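Local structure of UPF0045 protein MJ1052 (2EPI) at residues R5-V11 / T47-L53; V32-L38 / K58-A63. The protein is of unknown function but, as a UPF0045 member related to thiamine-binding proteins, may bind thiamine or a similar small molecule. All blocks are in the same frame, centred on the assembly; numbering follows the deposited sequence.

Contact 1: R5-V11 / T47-L53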
loop_
_atom_site.group_PDB
_atom_site.type_symbol
_atom_site.label_atom_id
_atom_site.label_comp_id
_atom_site.label_asym_id
_atom_site.label_seq_id
_atom_site.Cartn_x
_atom_site.Cartn_y
_atom_site.Cartn_z
ATOM N N ARG A 5 -5.861 -1.325 -22.966
ATOM C CA ARG A 5 -4.527 -1.292 -22.398
ATOM C C ARG A 5 -4.736 -2.067 -21.105
ATOM O O ARG A 5 -4.961 -1.484 -20.047
ATOM C CB ARG A 5 -4.101 0.144 -22.094
ATOM C CG ARG A 5 -2.748 0.234 -21.418
ATOM C CD ARG A 5 -2.333 1.669 -21.164
ATOM N NE ARG A 5 -1.138 1.724 -20.331
ATOM C CZ ARG A 5 -0.532 2.845 -19.957
ATOM N NH1 ARG A 5 -1.005 4.026 -20.344
ATOM N NH2 ARG A 5 0.546 2.782 -19.190
ATOM N N LYS A 6 -4.677 -3.390 -21.207
ATOM C CA LYS A 6 -4.918 -4.258 -20.064
ATOM C C LYS A 6 -3.855 -4.278 -18.970
ATOM O O LYS A 6 -2.650 -4.307 -19.237
ATOM C CB LYS A 6 -5.182 -5.687 -20.554
ATOM C CG LYS A 6 -5.610 -6.647 -19.454
ATOM C CD LYS A 6 -5.979 -8.018 -20.008
ATOM C CE LYS A 6 -7.226 -7.947 -20.885
ATOM N NZ LYS A 6 -7.633 -9.296 -21.373
ATOM N N VAL A 7 -4.331 -4.261 -17.728
ATOM C CA VAL A 7 -3.475 -4.304 -16.551
ATOM C C VAL A 7 -4.210 -5.066 -15.456
ATOM O O VAL A 7 -5.405 -5.327 -15.567
ATOM C CB VAL A 7 -3.164 -2.883 -16.000
ATOM C CG1 VAL A 7 -2.547 -2.018 -17.088
ATOM C CG2 VAL A 7 -4.440 -2.239 -15.460
ATOM N N VAL A 8 -3.483 -5.445 -14.414
ATOM C CA VAL A 8 -4.085 -6.124 -13.270
ATOM C C VAL A 8 -3.930 -5.117 -12.140
ATOM O O VAL A 8 -2.910 -4.435 -12.051
ATOM C CB VAL A 8 -3.338 -7.418 -12.894
ATOM C CG1 VAL A 8 -4.023 -8.081 -11.701
ATOM C CG2 VAL A 8 -3.322 -8.368 -14.072
ATOM N N ALA A 9 -4.931 -5.006 -11.279
ATOM C CA ALA A 9 -4.836 -4.035 -10.196
ATOM C C ALA A 9 -5.530 -4.527 -8.941
ATOM O O ALA A 9 -6.255 -5.516 -8.971
ATOM C CB ALA A 9 -5.461 -2.728 -10.638
ATOM N N GLU A 10 -5.278 -3.844 -7.831
ATOM C CA GLU A 10 -5.939 -4.194 -6.585
ATOM C C GLU A 10 -6.410 -2.908 -5.935
ATOM O O GLU A 10 -5.676 -1.919 -5.877
ATOM C CB GLU A 10 -5.010 -4.952 -5.638
ATOM C CG GLU A 10 -5.731 -5.393 -4.359
ATOM C CD GLU A 10 -4.912 -6.342 -3.508
ATOM O OE1 GLU A 10 -3.720 -6.055 -3.284
ATOM O OE2 GLU A 10 -5.469 -7.374 -3.056
ATOM N N VAL A 11 -7.645 -2.924 -5.457
ATOM C CA VAL A 11 -8.227 -1.751 -4.828
ATOM C C VAL A 11 -8.743 -2.075 -3.437
ATOM O O VAL A 11 -9.299 -3.146 -3.204
ATOM C CB VAL A 11 -9.414 -1.213 -5.652
ATOM C CG1 VAL A 11 -10.111 -0.082 -4.890
ATOM C CG2 VAL A 11 -8.934 -0.731 -7.021
ATOM N N THR A 47 -9.873 -5.851 -3.560
ATOM C CA THR A 47 -10.451 -6.427 -4.768
ATOM C C THR A 47 -9.457 -6.332 -5.913
ATOM O O THR A 47 -8.890 -5.271 -6.158
ATOM C CB THR A 47 -11.727 -5.689 -5.179
ATOM O OG1 THR A 47 -12.709 -5.823 -4.145
ATOM C CG2 THR A 47 -12.282 -6.270 -6.482
ATOM N N VAL A 48 -9.243 -7.446 -6.604
ATOM C CA VAL A 48 -8.331 -7.476 -7.741
ATOM C C VAL A 48 -9.164 -7.244 -8.997
ATOM O O VAL A 48 -10.255 -7.795 -9.138
ATOM C CB VAL A 48 -7.587 -8.838 -7.836
ATOM C CG1 VAL A 48 -6.836 -8.943 -9.163
ATOM C CG2 VAL A 48 -6.616 -8.964 -6.677
ATOM N N LEU A 49 -8.657 -6.411 -9.896
ATOM C CA LEU A 49 -9.374 -6.099 -11.122
ATOM C C LEU A 49 -8.464 -6.329 -12.315
ATOM O O LEU A 49 -7.244 -6.187 -12.213
ATOM C CB LEU A 49 -9.831 -4.631 -11.111
ATOM C CG LEU A 49 -10.632 -4.143 -9.902
ATOM C CD1 LEU A 49 -10.713 -2.616 -9.911
ATOM C CD2 LEU A 49 -12.021 -4.768 -9.925
ATOM N N GLU A 50 -9.073 -6.698 -13.438
ATOM C CA GLU A 50 -8.353 -6.929 -14.682
ATOM C C GLU A 50 -9.132 -6.229 -15.788
ATOM O O GLU A 50 -10.339 -6.424 -15.924
ATOM C CB GLU A 50 -8.261 -8.422 -15.004
ATOM C CG GLU A 50 -7.585 -8.695 -16.353
ATOM C CD GLU A 50 -7.784 -10.121 -16.845
ATOM O OE1 GLU A 50 -7.445 -11.064 -16.103
ATOM O OE2 GLU A 50 -8.276 -10.298 -17.982
ATOM N N GLY A 51 -8.441 -5.409 -16.572
ATOM C CA GLY A 51 -9.106 -4.700 -17.650
ATOM C C GLY A 51 -8.330 -3.480 -18.095
ATOM O O GLY A 51 -7.168 -3.313 -17.731
ATOM N N ASP A 52 -8.980 -2.626 -18.883
ATOM C CA ASP A 52 -8.359 -1.412 -19.396
ATOM C C ASP A 52 -7.971 -0.451 -18.272
ATOM O O ASP A 52 -8.743 -0.235 -17.336
ATOM C CB ASP A 52 -9.309 -0.706 -20.363
ATOM C CG ASP A 52 -8.734 0.590 -20.892
ATOM O OD1 ASP A 52 -7.787 0.533 -21.710
ATOM O OD2 ASP A 52 -9.219 1.667 -20.478
ATOM N N LEU A 53 -6.785 0.141 -18.382
ATOM C CA LEU A 53 -6.297 1.062 -17.356
ATOM C C LEU A 53 -7.232 2.236 -17.094
ATOM O O LEU A 53 -7.484 2.582 -15.943
ATOM C CB LEU A 53 -4.903 1.583 -17.723
ATOM C CG LEU A 53 -4.261 2.585 -16.755
ATOM C CD1 LEU A 53 -4.248 2.027 -15.338
ATOM C CD2 LEU A 53 -2.843 2.887 -17.214
HETATM O O HOH W 1 -9.916 -8.486 -19.135
#
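Val7, Ala9 and Val11 pair through their backbones with Gly51, Leu49 and Thr47, each pair exchanging two hydrogen bonds; the shortest include Leu49 N to Ala9 O at 2.7 Å. Between them CA-H groups lean on the same carbonyls, as Val48 CA does on Ala9 O at 3.1 Å. Gly51, at a corner of the chain, has backbone angles (159/-167°) that would jam a CB against the preceding carbonyl. Beyond it, Leu53 N in the first turn of helix 53-68 still donates to Arg5 O (3.0 Å), tilted from the carbonyl plane. Asp52, the N-cap, turns the anti lone pair of OD1 to Arg5 N (3.0 Å) while OD2 caps Glu55 N. Strands 6-16 and 46-50 are the central pair of a ferredoxin-like sheet. Its Val7, Ala9, Val11 and Leu49 face is mostly apolar, small and branched side chains suiting packing under Phe33; Thr47 turns OG1 to Thr42. Opposite, Val8 CG1 touches Val48 CG1. Lys6 starts extended and kinks at CG-CD (-66°), bringing NZ 3.6 Å from Glu50 OE2, a long salt bridge, with a water that donates to OE2 and binds NZ weakly; Lys39 and Ile90 N hold the same carboxylate. Leu53 CD2 sits over the Arg5 guanidinium, whose NH2 pairs with Glu82.

Contact 2: V32-L38 / K58-A63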
loop_
_atom_site.group_PDB
_atom_site.type_symbol
_atom_site.label_atom_id
_atom_site.label_comp_id
_atom_site.label_asym_id
_atom_site.label_seq_id
_atom_site.Cartn_x
_atom_site.Cartn_y
_atom_site.Cartn_z
ATOM N N VAL A 32 -19.963 -1.234 -7.707
ATOM C CA VAL A 32 -19.578 -0.243 -8.697
ATOM C C VAL A 32 -18.669 -0.887 -9.743
ATOM O O VAL A 32 -18.831 -0.657 -10.940
ATOM C CB VAL A 32 -18.846 0.948 -8.041
ATOM C CG1 VAL A 32 -18.157 1.788 -9.104
ATOM C CG2 VAL A 32 -19.841 1.797 -7.264
ATOM N N PHE A 33 -17.719 -1.704 -9.290
ATOM C CA PHE A 33 -16.792 -2.365 -10.207
ATOM C C PHE A 33 -17.518 -3.207 -11.248
ATOM O O PHE A 33 -17.055 -3.346 -12.380
ATOM C CB PHE A 33 -15.818 -3.271 -9.444
ATOM C CG PHE A 33 -14.972 -2.553 -8.437
ATOM C CD1 PHE A 33 -14.377 -1.334 -8.744
ATOM C CD2 PHE A 33 -14.741 -3.114 -7.184
ATOM C CE1 PHE A 33 -13.564 -0.682 -7.816
ATOM C CE2 PHE A 33 -13.932 -2.472 -6.251
ATOM C CZ PHE A 33 -13.341 -1.253 -6.568
ATOM N N LYS A 34 -18.653 -3.775 -10.862
ATOM C CA LYS A 34 -19.422 -4.609 -11.772
ATOM C C LYS A 34 -20.112 -3.823 -12.881
ATOM O O LYS A 34 -20.729 -4.412 -13.766
ATOM C CB LYS A 34 -20.448 -5.429 -10.987
ATOM C CG LYS A 34 -19.813 -6.450 -10.054
ATOM C CD LYS A 34 -20.863 -7.293 -9.354
ATOM C CE LYS A 34 -20.227 -8.452 -8.599
ATOM N NZ LYS A 34 -19.231 -7.992 -7.595
ATOM N N LYS A 35 -20.004 -2.496 -12.841
ATOM C CA LYS A 35 -20.608 -1.652 -13.869
ATOM C C LYS A 35 -19.607 -1.365 -14.983
ATOM O O LYS A 35 -19.945 -0.738 -15.992
ATOM C CB LYS A 35 -21.087 -0.328 -13.278
ATOM C CG LYS A 35 -22.221 -0.460 -12.277
ATOM C CD LYS A 35 -22.919 0.876 -12.068
ATOM C CE LYS A 35 -21.958 1.940 -11.563
ATOM N NZ LYS A 35 -22.623 3.266 -11.431
ATOM N N TYR A 36 -18.371 -1.811 -14.792
ATOM C CA TYR A 36 -17.327 -1.604 -15.788
ATOM C C TYR A 36 -16.952 -2.933 -16.422
ATOM O O TYR A 36 -17.230 -3.993 -15.862
ATOM C CB TYR A 36 -16.094 -0.965 -15.150
ATOM C CG TYR A 36 -16.338 0.434 -14.646
ATOM C CD1 TYR A 36 -17.050 0.660 -13.467
ATOM C CD2 TYR A 36 -15.891 1.540 -15.367
ATOM C CE1 TYR A 36 -17.309 1.953 -13.019
ATOM C CE2 TYR A 36 -16.150 2.835 -14.930
ATOM C CZ TYR A 36 -16.856 3.035 -13.759
ATOM O OH TYR A 36 -17.116 4.317 -13.335
ATOM N N ASP A 37 -16.326 -2.873 -17.593
ATOM C CA ASP A 37 -15.920 -4.076 -18.308
ATOM C C ASP A 37 -14.616 -4.601 -17.723
ATOM O O ASP A 37 -13.559 -4.546 -18.356
ATOM C CB ASP A 37 -15.767 -3.766 -19.800
ATOM C CG ASP A 37 -15.437 -4.994 -20.621
ATOM O OD1 ASP A 37 -15.851 -6.104 -20.225
ATOM O OD2 ASP A 37 -14.777 -4.846 -21.671
ATOM N N LEU A 38 -14.713 -5.120 -16.503
ATOM C CA LEU A 38 -13.556 -5.638 -15.786
ATOM C C LEU A 38 -13.846 -6.985 -15.146
ATOM O O LEU A 38 -14.994 -7.290 -14.824
ATOM C CB LEU A 38 -13.174 -4.676 -14.655
ATOM C CG LEU A 38 -13.063 -3.178 -14.941
ATOM C CD1 LEU A 38 -13.162 -2.400 -13.630
ATOM C CD2 LEU A 38 -11.746 -2.895 -15.660
ATOM N N LYS A 58 -11.376 4.983 -13.692
ATOM C CA LYS A 58 -12.722 5.529 -13.545
ATOM C C LYS A 58 -13.482 4.745 -12.477
ATOM O O LYS A 58 -14.204 5.322 -11.667
ATOM C CB LYS A 58 -13.506 5.428 -14.856
ATOM C CG LYS A 58 -12.933 6.184 -16.043
ATOM C CD LYS A 58 -13.794 5.898 -17.272
ATOM C CE LYS A 58 -13.166 6.406 -18.553
ATOM N NZ LYS A 58 -13.977 5.970 -19.731
ATOM N N ALA A 59 -13.332 3.423 -12.499
ATOM C CA ALA A 59 -14.012 2.565 -11.536
ATOM C C ALA A 59 -13.495 2.862 -10.140
ATOM O O ALA A 59 -14.259 2.896 -9.177
ATOM C CB ALA A 59 -13.783 1.091 -11.880
ATOM N N PHE A 60 -12.190 3.078 -10.037
ATOM C CA PHE A 60 -11.568 3.384 -8.758
ATOM C C PHE A 60 -12.154 4.679 -8.209
ATOM O O PHE A 60 -12.578 4.743 -7.054
ATOM C CB PHE A 60 -10.057 3.535 -8.937
ATOM C CG PHE A 60 -9.345 4.019 -7.707
ATOM C CD1 PHE A 60 -9.315 3.246 -6.551
ATOM C CD2 PHE A 60 -8.686 5.246 -7.710
ATOM C CE1 PHE A 60 -8.639 3.676 -5.417
ATOM C CE2 PHE A 60 -8.002 5.688 -6.572
ATOM C CZ PHE A 60 -7.980 4.899 -5.426
ATOM N N LYS A 61 -12.195 5.713 -9.043
ATOM C CA LYS A 61 -12.734 6.989 -8.596
ATOM C C LYS A 61 -14.184 6.867 -8.151
ATOM O O LYS A 61 -14.574 7.416 -7.117
ATOM C CB LYS A 61 -12.632 8.037 -9.702
ATOM C CG LYS A 61 -13.085 9.415 -9.259
ATOM C CD LYS A 61 -13.130 10.390 -10.421
ATOM C CE LYS A 61 -13.630 11.751 -9.965
ATOM N NZ LYS A 61 -13.801 12.688 -11.110
ATOM N N GLU A 62 -14.993 6.148 -8.920
ATOM C CA GLU A 62 -16.396 6.019 -8.555
ATOM C C GLU A 62 -16.581 5.238 -7.261
ATOM O O GLU A 62 -17.414 5.601 -6.428
ATOM C CB GLU A 62 -17.202 5.373 -9.692
ATOM C CG GLU A 62 -18.661 5.119 -9.320
ATOM C CD GLU A 62 -19.538 4.737 -10.500
ATOM O OE1 GLU A 62 -19.006 4.293 -11.536
ATOM O OE2 GLU A 62 -20.776 4.869 -10.378
ATOM N N ALA A 63 -15.800 4.174 -7.084
ATOM C CA ALA A 63 -15.898 3.354 -5.878
ATOM C C ALA A 63 -15.549 4.191 -4.654
ATOM O O ALA A 63 -16.258 4.176 -3.650
ATOM C CB ALA A 63 -14.960 2.159 -5.979
HETATM O O HOH W 2 -20.472 4.235 -13.765
#
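Tyr36 lays one ring face on Ala59, whose CB stands 3.7 Å from the ring centroid in a CH-pi contact; the small side chain of Ala59 lets the ring lie close to the helix. Phe33 CD1 and Leu38 CD1 meet the same Ala59 CB, each at 4.0 Å. At the rim of the Tyr36 ring, OH donates to Glu62 OE1 (2.6 Å), meeting it nearly along the C-O axis, with ring and carboxylate planes 82° apart. OE2 takes a salt bridge from Lys35 NZ at 2.7 Å on its syn side, 27° out of the carboxylate plane, so that both oxygens of Glu62 are engaged and its rotation is restricted; a water also donates to OE1. A leucine in place of Tyr36 has neither hydroxyl nor ring, which would probably leave the Glu62 carboxylate freer to turn and Ala59 CB less well covered. Glu62 CG lies anti to the backbone N (chi1 176°) and the chain runs on extended, carrying the carboxylate out to Tyr36 and Lys35, while Val32 CG1 presses on Glu62 CG at 3.4 Å. Phe33 CE1 meets Ala63 CB at 3.7 Å. Helices 23-33 and 53-68 lie on one face of the ferredoxin-like sheet, and Phe33 reaches down to Val11, Thr47 and Leu49. Farther out, a type I turn from Phe33 to Tyr36, closed by Tyr36 N to Phe33 O (3.1 Å), ends helix 23-33 and sets Lys35 and Tyr36 toward the neighbouring helix.

How the contacts relate
From the N terminus, strand 6-16 leads into helix 23-33, whose end opens contact 2; the chain then returns through strands 39-43 and 46-50, and contact 1 closes the loop begun at residues 5-11. Helix 53-68 follows, and its residues 58-63 close contact 2 on 32-38. The segments alternate along the chain, so the two loops cross and neither encloses the other. Contact 1 joins the central strands of the sheet, whereas contact 2 joins the end of helix 23-33 and the turn after it to helix 53-68; their centres are about 10 Å apart. Val11 CG1 packs on both Phe33 and Phe60, and Leu38 on Glu50 and Gly51, linking the two layers. Both contacts also reach the third subunit.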